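Local coordinates for protein D-ribulose-5-phosphate 3-epimerase, putative (Plasmodium falciparum, PDB 1TQX) that probably catalyses the interconversion of D-ribulose 5-phosphate and D-xylulose 5-phosphate, with a divalent metal ion as cofactor, at residues Ser15-Ser18 / Lys19-Glu22; Leu89-Phe93 / Glu94-Glu98; Ile104-Ala107 / Lys108-Asp112; Ile198-Gly201 / Thr202-Asn206. All blocks are in the same frame, centred on the assembly; numbering follows the deposited sequence.

How the contacts relate
All four contacts are local and lie in one TIM barrel. Contacts 1 and 4 are neighbours, S15 of the first packing on F205 of the second, and both form the start of a helix after a barrel strand. Contact 1 is mainly surface and backbone-bonded, whereas contact 4 is partly buried and turns its backbone N-H groups to a sulfate. Contacts 2 and 3 share the unit of strand 88-92 and helix 100-111: F91 lies against L106 and I110. Contact 2 brings the side chain of a buried histidine, bonded to a partly exposed glutamate, to about 7 Å from the zinc ion, while contact 3, on the outer layer, combines an apolar inner face with polar side chains at the surface.

Contact 1: residues Ser15-Ser18 / Lys19-Glu22; sequences SNIS and KLAE
With CG set beside its own backbone N (chi1 -67°), K19 carries its side chain back past S18: CG lies 3.5 Å from S18 O, and the chain then runs out fully extended. S18 OG, placed between N and the carbonyl carbon (chi1 63°), points to the same side as the lysine chain and lies near K19 N.

The backbone does the gripping. K19 N donates to N16 O at 2.8 Å, and the CB of K19 rests 3.5 Å from that same N16 O. One residue on, L20 N makes a weak bond of 3.3 Å to I17 O. The apolar branches of these two residues barely meet, with I17 CG2 4.4 Å from L20 CG. L20 is instead buried against V12 and against V54 and L58 of helix 52-58, while I17 reaches F50.

N16 is the centre of an inverse gamma turn, and its N-H is taken by the carboxylate of E23, one turn into the coming helix; S15 OG is held by V12 O. A short 3-10 turn at I17 and S18 thus runs into K19 at the N-cap position of helix 20-29. The arrangement is a helix start in the loop following the first strand of the TIM barrel, with the side chain of I17 about 8 Å from that of the zinc ligand D38.

Contact 2: residues Leu89-Phe93 / Glu94-Glu98; sequences LTFHF and EALNE
H92 and E94 form a histidine-carboxylate hydrogen bond where strand 88-92 of the TIM barrel gives way to the loop leading to helix 100-111. H92 ND1 donates to E94 OE1 over 3.0 Å. The oxygen lies close to the imidazole plane (11° out of it) and is met on its syn side, somewhat out of the carboxylate plane, while the ring and carboxylate planes stand 42° apart. A bend in the glutamate chain at chi2 (85°) folds the carboxylate back toward the strand. Its other oxygen, OE2, is held by K122 N and T125 OG1, which should fix the rotation of the group. On the far side of the imidazole, H92 NE2 is hydrogen-bonded to NE2 of the zinc ligand H70. H92 is thus second-shell to the metal, and E94, one step further out, is well placed to orient the imidazole.

Backbone bonds turn the chain. A95 N donates to H92 O at 2.9 Å. F93 O takes E98 N at 3.0 Å and, more weakly, L96 N at 3.3 Å.

The remaining contacts are made by carbon atoms. F91 and L96 cross at about a right angle, F91 CE1 touching L96 CD2 at 3.9 Å, beside P76 and the inner side of helix 100-111. The ring of F93 is covered over one face by CA and CB of E98: CG of E98 touches the ring at CE2, 3.4 Å away, and the CA of E98 makes a CH-pi contact, 3.7 Å from the centroid of the F93 ring.

Contact 3: residues Ile104-Ala107 / Lys108-Asp112; sequences IQLA and KEIRD
Q105 and E109 slant past each other one turn apart on helix 100-111, with the amide and carboxylate planes turned 64° against one another. Q105 NE2 donates to E109 OE1 over a long but nearly straight 3.3 Å. The carboxylate oxygen lies close to the amide plane and is approached on its anti side. A bend at chi2 (58°) brings the glutamine end round to the next turn. Its other end, OE1, accepts from a water at 2.7 Å, and that water in turn accepts from K108 NZ at 3.0 Å, so a single water links Q105 to K108 at the surface.

I104 and K108 run side by side in the same direction. The lysine is fully extended, and its CE lies 3.8 Å from I104 CG2 while the ammonium carries on to the water.

L106 and I110 are set at a slant on the inner face, where L106 CD2 meets I110 CD1 at 3.7 Å. Both pack on F91 of strand 88-92, and I110 also reaches C117 of strand 116-121. R111, bent at chi2 and chi3, carries its guanidinium away from residues 104-107, and its NH1 is hydrogen-bonded to L138 O.

Underneath runs the regular i to i+4 ladder, such as I110 N to L106 O at 2.9 Å. This is the amphipathic outer helix of a beta-alpha-beta unit of the TIM barrel, linking neighbouring parallel strands 88-92 and 116-121.

Contact 4: residues Ile198-Gly201 / Thr202-Asn206; sequences IVAG and TSIFN. With SO4 (sulfate ion), chain C.
T202 follows G201 at the first turn of helix 202-205, its CB 3.9 Å from sulfate O4 and its side chain heading for the ion. From CB, CG2 leads away from the sulfate while OG1, beside the backbone N (chi1 -54°), aims at it: T202 OG1 donates to sulfate O4 at 3.0 Å. The same oxygen also receives a long, weak bond from T202 N, so backbone and side chain grip it together.

G201, at the N-cap position, adds a weak bond from its N to sulfate O1 at 2.8 Å. A water donates to sulfate O3 and accepts from S203 N at 3.1 Å, and G153 N, from another loop, also bonds to the sulfate.

G201 O closes the turn with two donors. F205 N meets it almost head-on at 3.0 Å, while I204 N comes from above the carbonyl plane at 3.1 Å. The edge of the F205 ring lies beside this oxygen. On the buried side A200 CB touches I204 CD1 at 3.7 Å, and S203 OG is held by L182 O.

The positive helix end would probably contribute modestly to attracting the anion. The sulfate probably comes from the crystallisation liquor, but it lies beside G201 and T202, predicted to bind substrate. The arrangement is consistent with the phosphate site of phosphate-binding TIM barrels, at the C-terminal end of the eighth strand and the start of the short extra helix after it.

Contact 1: residues Ser15-Ser18 / Lys19-Glu22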
loop_
_atom_site.group_PDB
_atom_site.type_symbol
_atom_site.label_atom_id
_atom_site.label_comp_id
_atom_site.label_asym_id
_atom_site.label_seq_id
_atom_site.Cartn_x
_atom_site.Cartn_y
_atom_site.Cartn_z
ATOM N N SER A 15 13.410 0.848 -6.219
ATOM C CA SER A 15 14.052 1.619 -7.284
ATOM C C SER A 15 15.353 2.243 -6.798
ATOM O O SER A 15 15.817 1.964 -5.690
ATOM C CB SER A 15 13.126 2.745 -7.752
ATOM O OG SER A 15 13.071 3.787 -6.783
ATOM N N ASN A 16 15.942 3.082 -7.644
ATOM C CA ASN A 16 17.155 3.803 -7.280
ATOM C C ASN A 16 16.625 5.024 -6.531
ATOM O O ASN A 16 16.379 6.076 -7.125
ATOM C CB ASN A 16 17.922 4.214 -8.542
ATOM C CG ASN A 16 18.548 3.023 -9.242
ATOM O OD1 ASN A 16 19.312 2.276 -8.633
ATOM N ND2 ASN A 16 18.226 2.837 -10.522
ATOM N N ILE A 17 16.433 4.861 -5.224
ATOM C CA ILE A 17 15.868 5.909 -4.386
ATOM C C ILE A 17 16.638 7.226 -4.333
ATOM O O ILE A 17 16.084 8.242 -3.916
ATOM C CB ILE A 17 15.621 5.388 -2.952
ATOM C CG1 ILE A 17 14.753 4.135 -3.007
ATOM C CG2 ILE A 17 14.870 6.433 -2.124
ATOM C CD1 ILE A 17 14.434 3.540 -1.639
ATOM N N SER A 18 17.901 7.228 -4.754
ATOM C CA SER A 18 18.663 8.474 -4.757
ATOM C C SER A 18 18.251 9.281 -5.990
ATOM O O SER A 18 18.758 10.377 -6.234
ATOM C CB SER A 18 20.173 8.206 -4.773
ATOM O OG SER A 18 20.566 7.533 -5.954
ATOM N N LYS A 19 17.338 8.710 -6.774
ATOM C CA LYS A 19 16.791 9.356 -7.967
ATOM C C LYS A 19 15.275 9.152 -7.901
ATOM O O LYS A 19 14.630 8.806 -8.895
ATOM C CB LYS A 19 17.352 8.714 -9.245
ATOM C CG LYS A 19 18.839 8.953 -9.452
ATOM C CD LYS A 19 19.339 8.341 -10.756
ATOM C CE LYS A 19 20.811 8.667 -10.977
ATOM N NZ LYS A 19 21.314 8.166 -12.282
ATOM N N LEU A 20 14.724 9.375 -6.710
ATOM C CA LEU A 20 13.296 9.194 -6.443
ATOM C C LEU A 20 12.397 9.938 -7.429
ATOM O O LEU A 20 11.492 9.347 -8.018
ATOM C CB LEU A 20 12.963 9.654 -5.018
ATOM C CG LEU A 20 11.878 8.911 -4.221
ATOM C CD1 LEU A 20 11.363 9.826 -3.119
ATOM C CD2 LEU A 20 10.738 8.482 -5.108
ATOM N N ALA A 21 12.635 11.234 -7.589
ATOM C CA ALA A 21 11.835 12.036 -8.509
ATOM C C ALA A 21 11.858 11.458 -9.925
ATOM O O ALA A 21 10.821 11.334 -10.569
ATOM C CB ALA A 21 12.350 13.483 -8.527
ATOM N N GLU A 22 13.044 11.094 -10.404
ATOM C CA GLU A 22 13.172 10.546 -11.755
ATOM C C GLU A 22 12.418 9.223 -11.912
ATOM O O GLU A 22 11.722 9.010 -12.907
ATOM C CB GLU A 22 14.654 10.351 -12.116
ATOM C CG GLU A 22 14.888 9.959 -13.577
ATOM C CD GLU A 22 16.359 10.014 -13.985
ATOM O OE1 GLU A 22 16.657 10.575 -15.063
ATOM O OE2 GLU A 22 17.214 9.498 -13.235
#

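Contact 2: residues Leu89-Phe93 / Glu94-Glu98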
loop_
_atom_site.group_PDB
_atom_site.type_symbol
_atom_site.label_atom_id
_atom_site.label_comp_id
_atom_site.label_asym_id
_atom_site.label_seq_id
_atom_site.Cartn_x
_atom_site.Cartn_y
_atom_site.Cartn_z
ATOM N N LEU A 89 -2.867 7.731 3.550
ATOM C CA LEU A 89 -1.940 7.374 4.610
ATOM C C LEU A 89 -2.433 6.047 5.164
ATOM O O LEU A 89 -3.586 5.928 5.590
ATOM C CB LEU A 89 -1.929 8.430 5.724
ATOM C CG LEU A 89 -1.503 9.856 5.357
ATOM C CD1 LEU A 89 -1.394 10.685 6.652
ATOM C CD2 LEU A 89 -0.165 9.850 4.616
ATOM N N THR A 90 -1.564 5.044 5.133
ATOM C CA THR A 90 -1.907 3.715 5.627
ATOM C C THR A 90 -1.066 3.397 6.856
ATOM O O THR A 90 0.164 3.383 6.785
ATOM C CB THR A 90 -1.644 2.641 4.538
ATOM O OG1 THR A 90 -2.500 2.886 3.416
ATOM C CG2 THR A 90 -1.908 1.233 5.078
ATOM N N PHE A 91 -1.721 3.161 7.990
ATOM C CA PHE A 91 -0.987 2.839 9.208
ATOM C C PHE A 91 -1.229 1.383 9.579
ATOM O O PHE A 91 -2.144 0.747 9.050
ATOM C CB PHE A 91 -1.404 3.775 10.360
ATOM C CG PHE A 91 -2.837 3.629 10.790
ATOM C CD1 PHE A 91 -3.197 2.696 11.762
ATOM C CD2 PHE A 91 -3.827 4.442 10.243
ATOM C CE1 PHE A 91 -4.526 2.578 12.185
ATOM C CE2 PHE A 91 -5.158 4.329 10.662
ATOM C CZ PHE A 91 -5.504 3.395 11.634
ATOM N N HIS A 92 -0.400 0.850 10.474
ATOM C CA HIS A 92 -0.539 -0.539 10.889
ATOM C C HIS A 92 -1.424 -0.754 12.103
ATOM O O HIS A 92 -1.317 -0.049 13.102
ATOM C CB HIS A 92 0.842 -1.157 11.137
ATOM C CG HIS A 92 1.443 -1.779 9.915
ATOM N ND1 HIS A 92 1.192 -3.085 9.548
ATOM C CD2 HIS A 92 2.194 -1.247 8.922
ATOM C CE1 HIS A 92 1.756 -3.328 8.379
ATOM N NE2 HIS A 92 2.369 -2.227 7.976
ATOM N N PHE A 93 -2.306 -1.743 11.990
ATOM C CA PHE A 93 -3.219 -2.125 13.060
ATOM C C PHE A 93 -2.356 -2.432 14.284
ATOM O O PHE A 93 -2.702 -2.070 15.410
ATOM C CB PHE A 93 -4.007 -3.368 12.606
ATOM C CG PHE A 93 -5.034 -3.874 13.597
ATOM C CD1 PHE A 93 -6.061 -3.055 14.057
ATOM C CD2 PHE A 93 -5.016 -5.209 14.000
ATOM C CE1 PHE A 93 -7.058 -3.562 14.901
ATOM C CE2 PHE A 93 -6.008 -5.721 14.841
ATOM C CZ PHE A 93 -7.029 -4.895 15.288
ATOM N N GLU A 94 -1.216 -3.078 14.046
ATOM C CA GLU A 94 -0.305 -3.452 15.124
ATOM C C GLU A 94 0.402 -2.271 15.779
ATOM O O GLU A 94 0.789 -2.346 16.945
ATOM C CB GLU A 94 0.749 -4.450 14.622
ATOM C CG GLU A 94 0.172 -5.712 13.981
ATOM C CD GLU A 94 -0.148 -5.524 12.512
ATOM O OE1 GLU A 94 0.026 -4.395 12.010
ATOM O OE2 GLU A 94 -0.568 -6.499 11.854
ATOM N N ALA A 95 0.579 -1.184 15.034
ATOM C CA ALA A 95 1.253 -0.008 15.576
ATOM C C ALA A 95 0.428 0.620 16.702
ATOM O O ALA A 95 0.973 1.304 17.571
ATOM C CB ALA A 95 1.501 1.015 14.468
ATOM N N LEU A 96 -0.881 0.394 16.673
ATOM C CA LEU A 96 -1.779 0.917 17.696
ATOM C C LEU A 96 -2.239 -0.199 18.630
ATOM O O LEU A 96 -3.359 -0.174 19.143
ATOM C CB LEU A 96 -2.997 1.593 17.053
ATOM C CG LEU A 96 -2.816 3.065 16.671
ATOM C CD1 LEU A 96 -1.599 3.210 15.781
ATOM C CD2 LEU A 96 -4.067 3.588 15.967
ATOM N N ASN A 97 -1.368 -1.183 18.830
ATOM C CA ASN A 97 -1.651 -2.304 19.719
ATOM C C ASN A 97 -2.957 -3.042 19.433
ATOM O O ASN A 97 -3.607 -3.561 20.344
ATOM C CB ASN A 97 -1.626 -1.816 21.171
ATOM C CG ASN A 97 -0.249 -1.333 21.593
ATOM O OD1 ASN A 97 -0.101 -0.640 22.602
ATOM N ND2 ASN A 97 0.766 -1.707 20.828
ATOM N N GLU A 98 -3.339 -3.085 18.162
ATOM C CA GLU A 98 -4.542 -3.787 17.741
ATOM C C GLU A 98 -5.834 -3.417 18.470
ATOM O O GLU A 98 -6.724 -4.254 18.619
ATOM C CB GLU A 98 -4.315 -5.300 17.845
ATOM C CG GLU A 98 -3.244 -5.815 16.892
ATOM C CD GLU A 98 -3.085 -7.322 16.930
ATOM O OE1 GLU A 98 -4.086 -8.023 17.179
ATOM O OE2 GLU A 98 -1.961 -7.806 16.689
#

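Contact 3: residues Ile104-Ala107 / Lys108-Asp112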
loop_
_atom_site.group_PDB
_atom_site.type_symbol
_atom_site.label_atom_id
_atom_site.label_comp_id
_atom_site.label_asym_id
_atom_site.label_seq_id
_atom_site.Cartn_x
_atom_site.Cartn_y
_atom_site.Cartn_z
ATOM N N ILE A 104 -9.914 3.667 15.159
ATOM C CA ILE A 104 -11.042 4.453 14.682
ATOM C C ILE A 104 -10.742 5.950 14.816
ATOM O O ILE A 104 -11.039 6.733 13.915
ATOM C CB ILE A 104 -12.329 4.115 15.465
ATOM C CG1 ILE A 104 -12.794 2.698 15.112
ATOM C CG2 ILE A 104 -13.426 5.123 15.138
ATOM C CD1 ILE A 104 -13.977 2.215 15.926
ATOM N N GLN A 105 -10.136 6.347 15.932
ATOM C CA GLN A 105 -9.806 7.755 16.158
ATOM C C GLN A 105 -8.773 8.288 15.159
ATOM O O GLN A 105 -8.906 9.409 14.665
ATOM C CB GLN A 105 -9.298 7.955 17.592
ATOM C CG GLN A 105 -8.943 9.400 17.945
ATOM C CD GLN A 105 -10.111 10.363 17.756
ATOM O OE1 GLN A 105 -11.238 10.081 18.170
ATOM N NE2 GLN A 105 -9.841 11.512 17.140
ATOM N N LEU A 106 -7.743 7.496 14.867
ATOM C CA LEU A 106 -6.713 7.920 13.920
ATOM C C LEU A 106 -7.331 8.044 12.526
ATOM O O LEU A 106 -7.058 8.995 11.788
ATOM C CB LEU A 106 -5.565 6.904 13.879
ATOM C CG LEU A 106 -4.139 7.408 13.635
ATOM C CD1 LEU A 106 -3.254 6.239 13.216
ATOM C CD2 LEU A 106 -4.121 8.488 12.576
ATOM N N ALA A 107 -8.161 7.069 12.167
ATOM C CA ALA A 107 -8.820 7.076 10.865
ATOM C C ALA A 107 -9.668 8.340 10.718
ATOM O O ALA A 107 -9.676 8.970 9.663
ATOM C CB ALA A 107 -9.689 5.832 10.710
ATOM N N LYS A 108 -10.384 8.705 11.780
ATOM C CA LYS A 108 -11.212 9.911 11.758
ATOM C C LYS A 108 -10.344 11.129 11.463
ATOM O O LYS A 108 -10.699 11.973 10.641
ATOM C CB LYS A 108 -11.919 10.110 13.105
ATOM C CG LYS A 108 -13.084 9.165 13.359
ATOM C CD LYS A 108 -13.776 9.500 14.679
ATOM C CE LYS A 108 -14.994 8.622 14.914
ATOM N NZ LYS A 108 -15.637 8.915 16.229
ATOM N N GLU A 109 -9.198 11.211 12.132
ATOM C CA GLU A 109 -8.282 12.328 11.943
ATOM C C GLU A 109 -7.737 12.373 10.523
ATOM O O GLU A 109 -7.667 13.442 9.910
ATOM C CB GLU A 109 -7.129 12.236 12.942
ATOM C CG GLU A 109 -7.586 12.330 14.391
ATOM C CD GLU A 109 -6.446 12.222 15.383
ATOM O OE1 GLU A 109 -6.714 12.251 16.601
ATOM O OE2 GLU A 109 -5.284 12.105 14.950
ATOM N N ILE A 110 -7.347 11.215 10.000
ATOM C CA ILE A 110 -6.820 11.160 8.644
ATOM C C ILE A 110 -7.892 11.617 7.652
ATOM O O ILE A 110 -7.613 12.426 6.761
ATOM C CB ILE A 110 -6.319 9.732 8.305
ATOM C CG1 ILE A 110 -5.051 9.438 9.117
ATOM C CG2 ILE A 110 -6.038 9.608 6.808
ATOM C CD1 ILE A 110 -4.486 8.042 8.924
ATOM N N ARG A 111 -9.118 11.126 7.815
ATOM C CA ARG A 111 -10.202 11.531 6.918
ATOM C C ARG A 111 -10.499 13.028 7.080
ATOM O O ARG A 111 -10.842 13.703 6.109
ATOM C CB ARG A 111 -11.483 10.715 7.178
ATOM C CG ARG A 111 -11.351 9.194 7.007
ATOM C CD ARG A 111 -10.660 8.786 5.699
ATOM N NE ARG A 111 -11.387 9.166 4.489
ATOM C CZ ARG A 111 -12.460 8.537 4.014
ATOM N NH1 ARG A 111 -12.963 7.479 4.641
ATOM N NH2 ARG A 111 -13.027 8.962 2.890
ATOM N N ASP A 112 -10.360 13.554 8.295
ATOM C CA ASP A 112 -10.604 14.980 8.520
ATOM C C ASP A 112 -9.515 15.869 7.913
ATOM O O ASP A 112 -9.622 17.097 7.941
ATOM C CB ASP A 112 -10.754 15.294 10.014
ATOM C CG ASP A 112 -12.126 14.921 10.554
ATOM O OD1 ASP A 112 -13.036 14.654 9.737
ATOM O OD2 ASP A 112 -12.297 14.904 11.791
HETATM O O HOH W 1 -13.149 8.223 17.797
#

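Contact 4: residues Ile198-Gly201 / Thr202-Asn206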
loop_
_atom_site.group_PDB
_atom_site.type_symbol
_atom_site.label_atom_id
_atom_site.label_comp_id
_atom_site.label_asym_id
_atom_site.label_seq_id
_atom_site.Cartn_x
_atom_site.Cartn_y
_atom_site.Cartn_z
ATOM N N ILE A 198 -2.520 -3.292 -6.603
ATOM C CA ILE A 198 -1.308 -4.099 -6.570
ATOM C C ILE A 198 -0.030 -3.322 -6.316
ATOM O O ILE A 198 0.348 -2.463 -7.114
ATOM C CB ILE A 198 -1.141 -4.850 -7.907
ATOM C CG1 ILE A 198 -2.439 -5.593 -8.250
ATOM C CG2 ILE A 198 0.067 -5.788 -7.835
ATOM C CD1 ILE A 198 -2.867 -6.629 -7.228
ATOM N N VAL A 199 0.644 -3.627 -5.214
ATOM C CA VAL A 199 1.911 -2.970 -4.916
ATOM C C VAL A 199 3.011 -3.916 -5.384
ATOM O O VAL A 199 3.088 -5.061 -4.934
ATOM C CB VAL A 199 2.078 -2.711 -3.401
ATOM C CG1 VAL A 199 3.489 -2.201 -3.114
ATOM C CG2 VAL A 199 1.045 -1.697 -2.934
ATOM N N ALA A 200 3.863 -3.444 -6.285
ATOM C CA ALA A 200 4.941 -4.278 -6.803
ATOM C C ALA A 200 6.235 -3.486 -6.835
ATOM O O ALA A 200 6.268 -2.357 -7.321
ATOM C CB ALA A 200 4.592 -4.770 -8.213
ATOM N N GLY A 201 7.302 -4.082 -6.317
ATOM C CA GLY A 201 8.580 -3.401 -6.308
ATOM C C GLY A 201 9.551 -4.001 -7.301
ATOM O O GLY A 201 9.698 -3.515 -8.424
ATOM N N THR A 202 10.209 -5.072 -6.880
ATOM C CA THR A 202 11.187 -5.757 -7.706
ATOM C C THR A 202 10.705 -6.112 -9.111
ATOM O O THR A 202 11.406 -5.854 -10.095
ATOM C CB THR A 202 11.653 -7.058 -7.025
ATOM O OG1 THR A 202 12.125 -6.767 -5.702
ATOM C CG2 THR A 202 12.774 -7.703 -7.824
ATOM N N SER A 203 9.512 -6.692 -9.208
ATOM C CA SER A 203 8.968 -7.118 -10.497
ATOM C C SER A 203 8.770 -6.006 -11.519
ATOM O O SER A 203 8.686 -6.272 -12.721
ATOM C CB SER A 203 7.649 -7.876 -10.294
ATOM O OG SER A 203 6.585 -7.018 -9.929
ATOM N N ILE A 204 8.681 -4.763 -11.052
ATOM C CA ILE A 204 8.510 -3.641 -11.961
ATOM C C ILE A 204 9.832 -2.904 -12.191
ATOM O O ILE A 204 10.245 -2.703 -13.334
ATOM C CB ILE A 204 7.441 -2.649 -11.435
ATOM C CG1 ILE A 204 6.052 -3.288 -11.552
ATOM C CG2 ILE A 204 7.486 -1.351 -12.227
ATOM C CD1 ILE A 204 4.914 -2.428 -11.002
ATOM N N PHE A 205 10.511 -2.522 -11.110
ATOM C CA PHE A 205 11.768 -1.790 -11.251
ATOM C C PHE A 205 12.949 -2.601 -11.788
ATOM O O PHE A 205 13.954 -2.024 -12.202
ATOM C CB PHE A 205 12.142 -1.113 -9.925
ATOM C CG PHE A 205 11.271 0.070 -9.596
ATOM C CD1 PHE A 205 10.231 -0.039 -8.682
ATOM C CD2 PHE A 205 11.455 1.287 -10.262
ATOM C CE1 PHE A 205 9.374 1.048 -8.433
ATOM C CE2 PHE A 205 10.606 2.375 -10.022
ATOM C CZ PHE A 205 9.564 2.254 -9.108
ATOM N N ASN A 206 12.835 -3.926 -11.785
ATOM C CA ASN A 206 13.906 -4.765 -12.317
ATOM C C ASN A 206 13.416 -5.497 -13.561
ATOM O O ASN A 206 14.066 -6.417 -14.050
ATOM C CB ASN A 206 14.381 -5.778 -11.270
ATOM C CG ASN A 206 15.042 -5.114 -10.075
ATOM O OD1 ASN A 206 15.962 -4.306 -10.228
ATOM N ND2 ASN A 206 14.581 -5.457 -8.878
HETATM S S SO4 C . 8.541 -6.621 -3.504
HETATM O O1 SO4 C . 7.591 -5.614 -4.011
HETATM O O2 SO4 C . 8.278 -6.872 -2.075
HETATM O O3 SO4 C . 8.356 -7.880 -4.236
HETATM O O4 SO4 C . 9.925 -6.137 -3.694
HETATM O O HOH W 2 7.625 -7.233 -6.781
#